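Local coordinates for transaminase (Bacillus megaterium, PDB 5G0A), which catalyses S-selective, pyridoxal-5'-phosphate-dependent transfer of amino groups as an omega-transaminase of the class-III aminotransferase family, at the interface of chains A and B and the interface of chains A and C. Sequence-based numbering; all coordinates share one arbitrary frame. Chains: chain A/B/C, Transaminase.

Contact 1: the interface of chains A and B. Residues chain A 134, 319-320, 323, 325; chain B 166-168.
B:Leu168 enters a pocket of chain A lined by A:Leu134, A:Phe319, A:Met320, A:His323 and A:Trp325, a small example of how one aliphatic side chain can key two subunits together. Its CB lies 4.0 Å from CB of A:His323. A:Leu134 reaches toward it tip to tip, both its methyls coming near the branch carbon CG. Beyond CG the two methyls part company. CD1 runs to the rim of the phenyl ring, 3.7 Å from A:Phe319 CE2, and also lies above one face of the A:His323 imidazole, toward its rim. CD2 turns the other way, 3.7 Å from A:Trp325 CD1, and touches the A:Met320 methyl CE as well. That methyl covers a face of the indole, and the bends of the methionine chain at chi2 and chi3 (-70° and -67°) carry it there. On the pocket wall, A:His323 ND1 donates to the backbone O of A:Phe319 at 2.9 Å, which probably helps to set the imidazole's rotation. The backbones pair as well, A:Trp325 and B:Leu168 forming an antiparallel beta bridge. Beside it the indole N-H of A:Trp325 reaches B:Ser166 O, NE1 to O 3.0 Å; the oxygen lies in the indole plane, while NE1 stands above the plane of the serine carbonyl.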
loop_
_atom_site.group_PDB
_atom_site.type_symbol
_atom_site.label_atom_id
_atom_site.label_comp_id
_atom_site.label_asym_id
_atom_site.label_seq_id
_atom_site.Cartn_x
_atom_site.Cartn_y
_atom_site.Cartn_z
ATOM N N LEU A 134 16.766 -4.584 3.668
ATOM C CA LEU A 134 17.595 -5.435 2.815
ATOM C C LEU A 134 18.342 -6.491 3.635
ATOM O O LEU A 134 18.405 -7.658 3.223
ATOM C CB LEU A 134 18.576 -4.597 2.013
ATOM C CG LEU A 134 17.950 -3.864 0.814
ATOM C CD1 LEU A 134 18.965 -2.838 0.347
ATOM C CD2 LEU A 134 17.552 -4.819 -0.318
ATOM N N PHE A 319 27.434 -7.944 5.432
ATOM C CA PHE A 319 26.394 -8.331 4.467
ATOM C C PHE A 319 26.330 -7.392 3.254
ATOM O O PHE A 319 26.380 -7.835 2.103
ATOM C CB PHE A 319 25.033 -8.421 5.196
ATOM C CG PHE A 319 23.854 -8.530 4.275
ATOM C CD1 PHE A 319 23.396 -9.773 3.850
ATOM C CD2 PHE A 319 23.190 -7.376 3.837
ATOM C CE1 PHE A 319 22.294 -9.868 2.993
ATOM C CE2 PHE A 319 22.107 -7.469 2.980
ATOM C CZ PHE A 319 21.652 -8.709 2.566
ATOM N N MET A 320 26.286 -6.080 3.493
ATOM C CA MET A 320 26.164 -5.146 2.376
ATOM C C MET A 320 27.387 -5.215 1.447
ATOM O O MET A 320 27.268 -5.120 0.226
ATOM C CB MET A 320 25.929 -3.719 2.887
ATOM C CG MET A 320 24.624 -3.565 3.659
ATOM S SD MET A 320 23.145 -3.686 2.623
ATOM C CE MET A 320 23.291 -2.217 1.624
ATOM N N HIS A 323 27.458 -7.499 -1.737
ATOM C CA HIS A 323 26.596 -7.220 -2.879
ATOM C C HIS A 323 26.948 -5.910 -3.573
ATOM O O HIS A 323 27.670 -5.072 -3.023
ATOM C CB HIS A 323 25.134 -7.157 -2.411
ATOM C CG HIS A 323 24.692 -8.354 -1.625
ATOM N ND1 HIS A 323 24.855 -8.459 -0.260
ATOM C CD2 HIS A 323 24.105 -9.506 -2.021
ATOM C CE1 HIS A 323 24.384 -9.623 0.151
ATOM N NE2 HIS A 323 23.932 -10.281 -0.899
ATOM N N TRP A 325 25.320 -2.574 -4.458
ATOM C CA TRP A 325 24.160 -1.798 -4.020
ATOM C C TRP A 325 23.933 -0.669 -4.971
ATOM O O TRP A 325 24.782 0.218 -5.094
ATOM C CB TRP A 325 24.423 -1.252 -2.626
ATOM C CG TRP A 325 23.250 -0.610 -1.919
ATOM C CD1 TRP A 325 21.924 -0.781 -2.171
ATOM C CD2 TRP A 325 23.338 0.256 -0.788
ATOM N NE1 TRP A 325 21.161 -0.042 -1.264
ATOM C CE2 TRP A 325 22.017 0.604 -0.411
ATOM C CE3 TRP A 325 24.416 0.785 -0.058
ATOM C CZ2 TRP A 325 21.742 1.462 0.665
ATOM C CZ3 TRP A 325 24.137 1.649 1.010
ATOM C CH2 TRP A 325 22.795 1.951 1.374
ATOM N N SER B 166 18.075 1.243 -5.602
ATOM C CA SER B 166 18.664 0.967 -4.273
ATOM C C SER B 166 18.516 -0.466 -3.759
ATOM O O SER B 166 18.573 -0.713 -2.552
ATOM C CB SER B 166 18.137 1.965 -3.235
ATOM O OG SER B 166 18.348 3.294 -3.703
ATOM N N GLY B 167 18.317 -1.397 -4.685
ATOM C CA GLY B 167 18.327 -2.826 -4.350
ATOM C C GLY B 167 19.727 -3.395 -4.409
ATOM O O GLY B 167 20.703 -2.675 -4.644
ATOM N N LEU B 168 19.815 -4.705 -4.189
ATOM C CA LEU B 168 21.079 -5.415 -4.212
ATOM C C LEU B 168 21.130 -6.360 -5.378
ATOM O O LEU B 168 20.158 -7.054 -5.676
ATOM C CB LEU B 168 21.249 -6.216 -2.934
ATOM C CG LEU B 168 21.317 -5.388 -1.645
ATOM C CD1 LEU B 168 21.331 -6.323 -0.447
ATOM C CD2 LEU B 168 22.520 -4.433 -1.603
#

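Contact 2: the interface of chains A and C. Residues chain A 218, 222, 225-226; chain C 145, 160, 191.
A two-fold interface between copies of this class-III aminotransferase joins chain A to chain C and, with the A-B interface, builds the deposited tetramer, which may or may not be the form present in solution. The last turn of helix 214-226 of chain A supplies A:Asn225 and A:Tyr226, which hold C:Arg160 by its edge and its face respectively. Through NE and NH2 the guanidinium edge donates to one amide oxygen, at 3.1 Å and 2.8 Å from A:Asn225 OD1. That oxygen lies in the guanidinium plane, although the amide itself is turned 55° against it. With CG anti to the backbone N (chi1 -172°), A:Asn225 also presents its amide N-H: ND2 donates almost straight to C:Arg160 O at 3.0 Å, so both ends of the carboxamide are used and its flip is fixed. The A:Tyr226 ring stacks nearly parallel to the guanidinium, NH2 standing 3.3 Å from the ring centroid in a cation-pi contact. C:Met191 runs antiparallel alongside the ring, its methyl CE 3.8 Å from A:Tyr226 CE1, while its SD passes beside the asparagine amide. Two waters extend the contact to the C:Met191 backbone: water 1 joins its N to the A:Tyr226 hydroxyl, and water 2 lies 2.6 Å from A:Tyr218 OH and also meets C:Met191 O.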
loop_
_atom_site.group_PDB
_atom_site.type_symbol
_atom_site.label_atom_id
_atom_site.label_comp_id
_atom_site.label_asym_id
_atom_site.label_seq_id
_atom_site.Cartn_x
_atom_site.Cartn_y
_atom_site.Cartn_z
ATOM N N TYR A 218 3.548 -4.413 24.997
ATOM C CA TYR A 218 2.602 -4.231 23.897
ATOM C C TYR A 218 3.296 -4.210 22.508
ATOM O O TYR A 218 2.775 -4.759 21.509
ATOM C CB TYR A 218 1.799 -2.944 24.111
ATOM C CG TYR A 218 0.659 -2.851 23.136
ATOM C CD1 TYR A 218 -0.547 -3.504 23.379
ATOM C CD2 TYR A 218 0.802 -2.154 21.939
ATOM C CE1 TYR A 218 -1.595 -3.435 22.467
ATOM C CE2 TYR A 218 -0.227 -2.074 21.031
ATOM C CZ TYR A 218 -1.419 -2.710 21.293
ATOM O OH TYR A 218 -2.427 -2.630 20.362
ATOM N N MET A 222 2.637 -6.734 19.362
ATOM C CA MET A 222 2.406 -6.300 17.993
ATOM C C MET A 222 3.319 -7.068 17.061
ATOM O O MET A 222 2.888 -7.521 16.021
ATOM C CB MET A 222 2.699 -4.804 17.849
ATOM C CG MET A 222 1.658 -3.905 18.497
ATOM S SD MET A 222 2.240 -2.198 18.447
ATOM C CE MET A 222 2.821 -2.120 16.762
ATOM N N ASN A 225 2.148 -10.644 16.743
ATOM C CA ASN A 225 0.918 -10.703 15.949
ATOM C C ASN A 225 1.162 -10.596 14.443
ATOM O O ASN A 225 0.608 -11.352 13.644
ATOM C CB ASN A 225 -0.044 -9.599 16.397
ATOM C CG ASN A 225 -1.410 -9.729 15.751
ATOM O OD1 ASN A 225 -1.653 -9.251 14.638
ATOM N ND2 ASN A 225 -2.308 -10.399 16.445
ATOM N N TYR A 226 2.017 -9.655 14.049
ATOM C CA TYR A 226 2.326 -9.474 12.643
ATOM C C TYR A 226 3.309 -10.528 12.123
ATOM O O TYR A 226 3.456 -10.714 10.933
ATOM C CB TYR A 226 2.817 -8.030 12.398
ATOM C CG TYR A 226 1.646 -7.107 12.145
ATOM C CD1 TYR A 226 0.975 -6.493 13.206
ATOM C CD2 TYR A 226 1.201 -6.865 10.849
ATOM C CE1 TYR A 226 -0.132 -5.672 12.984
ATOM C CE2 TYR A 226 0.103 -6.037 10.615
ATOM C CZ TYR A 226 -0.558 -5.448 11.684
ATOM O OH TYR A 226 -1.643 -4.611 11.445
ATOM N N GLU C 145 -6.509 -6.349 17.754
ATOM C CA GLU C 145 -5.689 -7.541 17.923
ATOM C C GLU C 145 -6.589 -8.750 18.238
ATOM O O GLU C 145 -7.435 -8.676 19.135
ATOM C CB GLU C 145 -4.720 -7.290 19.083
ATOM C CG GLU C 145 -3.637 -8.340 19.212
ATOM C CD GLU C 145 -2.943 -8.288 20.565
ATOM O OE1 GLU C 145 -3.498 -7.687 21.516
ATOM O OE2 GLU C 145 -1.853 -8.867 20.661
ATOM N N ARG C 160 -6.828 -9.822 12.493
ATOM C CA ARG C 160 -5.521 -9.782 13.127
ATOM C C ARG C 160 -5.378 -10.988 14.031
ATOM O O ARG C 160 -4.933 -10.889 15.170
ATOM C CB ARG C 160 -5.312 -8.479 13.905
ATOM C CG ARG C 160 -5.372 -7.210 13.048
ATOM C CD ARG C 160 -4.372 -7.235 11.889
ATOM N NE ARG C 160 -3.128 -7.937 12.252
ATOM C CZ ARG C 160 -2.262 -8.455 11.380
ATOM N NH1 ARG C 160 -2.449 -8.340 10.068
ATOM N NH2 ARG C 160 -1.192 -9.103 11.830
ATOM N N MET C 191 -4.399 -1.473 13.765
ATOM C CA MET C 191 -4.723 -2.500 14.742
ATOM C C MET C 191 -4.705 -1.875 16.134
ATOM O O MET C 191 -3.639 -1.460 16.636
ATOM C CB MET C 191 -3.781 -3.713 14.671
ATOM C CG MET C 191 -4.095 -4.780 15.733
ATOM S SD MET C 191 -2.991 -6.215 15.663
ATOM C CE MET C 191 -1.515 -5.584 16.472
HETATM O O HOH W 1 -1.716 -1.984 12.584
HETATM O O HOH W 2 -1.780 -1.003 18.453
#

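Contact 3: the interface of chains A and B. Residues chain A 84, 86, 328, 330; chain B 59, 61, 298.
With CG lodged between its backbone N and carbonyl carbon (chi1 73°), A:Trp86 turns an indole face toward B:Leu59, whose own CG points away from its carbonyl carbon (chi1 -63°). The two side chains cross at about a right angle in this fold-type I, class-III aminotransferase, where residues of both subunits meet beside the catalytic lysine. B:Leu59 CD2 rides over the five-membered ring, 3.8 Å from its centroid, in a CH-pi contact. The other methyl, CD1, packs 3.7 Å from A:Trp86 CB and is met on a further flank by A:Val328 CG2 at 3.9 Å. A:Thr330 runs antiparallel to the leucine, bringing its CA to within 3.7 Å of the same methyl. Its CG2 also lies 3.9 Å from B:Cys61 SG. The same sulfur, B:Cys61 SG, also lies 3.6 Å from CE2 on the rim of the A:Phe84 ring. B:Lys298, the lysine that carries pyridoxal-5'-phosphate as a Schiff base in this family, approaches from beyond the threonine. Its extended chain brings CE 3.3 Å from the A:Thr330 hydroxyl OG1, and the turn at chi4 (118°) then directs NZ, which ends 3.8 Å from the same oxygen.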
loop_
_atom_site.group_PDB
_atom_site.type_symbol
_atom_site.label_atom_id
_atom_site.label_comp_id
_atom_site.label_asym_id
_atom_site.label_seq_id
_atom_site.Cartn_x
_atom_site.Cartn_y
_atom_site.Cartn_z
ATOM N N PHE A 84 33.751 19.300 -6.555
ATOM C CA PHE A 84 32.795 18.269 -6.196
ATOM C C PHE A 84 33.212 16.956 -6.845
ATOM O O PHE A 84 33.542 16.931 -8.031
ATOM C CB PHE A 84 31.384 18.627 -6.696
ATOM C CG PHE A 84 30.411 17.488 -6.541
ATOM C CD1 PHE A 84 30.013 17.078 -5.261
ATOM C CD2 PHE A 84 29.966 16.764 -7.661
ATOM C CE1 PHE A 84 29.162 16.000 -5.107
ATOM C CE2 PHE A 84 29.107 15.682 -7.504
ATOM C CZ PHE A 84 28.694 15.312 -6.233
ATOM N N TRP A 86 31.512 12.767 -6.580
ATOM C CA TRP A 86 30.465 11.932 -6.001
ATOM C C TRP A 86 31.064 10.705 -5.340
ATOM O O TRP A 86 32.298 10.524 -5.325
ATOM C CB TRP A 86 29.365 11.586 -7.028
ATOM C CG TRP A 86 29.685 10.580 -8.138
ATOM C CD1 TRP A 86 30.393 10.811 -9.297
ATOM C CD2 TRP A 86 29.161 9.254 -8.247
ATOM N NE1 TRP A 86 30.398 9.661 -10.090
ATOM C CE2 TRP A 86 29.644 8.700 -9.469
ATOM C CE3 TRP A 86 28.342 8.468 -7.421
ATOM C CZ2 TRP A 86 29.329 7.382 -9.877
ATOM C CZ3 TRP A 86 28.031 7.156 -7.821
ATOM C CH2 TRP A 86 28.542 6.629 -9.042
ATOM N N VAL A 328 22.395 5.633 -5.632
ATOM C CA VAL A 328 23.203 6.850 -5.829
ATOM C C VAL A 328 22.432 8.046 -5.316
ATOM O O VAL A 328 21.237 8.163 -5.543
ATOM C CB VAL A 328 23.619 7.061 -7.308
ATOM C CG1 VAL A 328 22.410 7.073 -8.248
ATOM C CG2 VAL A 328 24.443 8.352 -7.468
ATOM N N THR A 330 23.319 12.176 -5.429
ATOM C CA THR A 330 24.342 13.039 -6.037
ATOM C C THR A 330 25.296 13.585 -4.975
ATOM O O THR A 330 26.509 13.395 -5.073
ATOM C CB THR A 330 23.724 14.209 -6.838
ATOM O OG1 THR A 330 22.888 13.677 -7.863
ATOM C CG2 THR A 330 24.811 15.024 -7.511
ATOM N N LEU B 59 28.139 13.718 -12.203
ATOM C CA LEU B 59 26.805 13.178 -12.471
ATOM C C LEU B 59 26.031 14.213 -13.267
ATOM O O LEU B 59 24.885 14.524 -12.942
ATOM C CB LEU B 59 26.092 12.813 -11.146
ATOM C CG LEU B 59 26.793 11.697 -10.344
ATOM C CD1 LEU B 59 26.189 11.569 -8.942
ATOM C CD2 LEU B 59 26.732 10.355 -11.071
ATOM N N CYS B 61 26.476 17.361 -13.393
ATOM C CA CYS B 61 26.020 18.205 -12.286
ATOM C C CYS B 61 26.967 19.330 -11.872
ATOM O O CYS B 61 26.655 20.101 -10.961
ATOM C CB CYS B 61 25.668 17.337 -11.056
ATOM S SG CYS B 61 27.056 16.390 -10.376
ATOM N N LYS B 298 21.497 19.595 -8.811
ATOM C CA LYS B 298 22.689 19.497 -9.719
ATOM C C LYS B 298 23.190 20.857 -10.186
ATOM O O LYS B 298 23.878 21.556 -9.418
ATOM C CB LYS B 298 22.387 18.517 -10.867
ATOM C CG LYS B 298 22.177 17.094 -10.348
ATOM C CD LYS B 298 21.992 16.052 -11.454
ATOM C CE LYS B 298 22.130 14.597 -10.938
ATOM N NZ LYS B 298 20.869 13.861 -11.127
#

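Contact 1 and contact 3 belong to the same A-B interface, their C-alpha centres about 21 Å apart, and chain A serves both from a short stretch: strand 324-325 ends at A:Trp325, and the loop after it carries A:Val328 and A:Thr330. That segment could therefore link subunit pairing to the partner's cofactor lysine. Contact 2 lies on a separate surface of chain A, about 30 Å from contact 1 and 43 Å from contact 3 between C-alpha centres, consistent with a tetramer assembled from dimers. Yet in each copy stretch 160-168, spanning 3-10 helix 162-164, contributes its start to contact 2 and its end to contact 1.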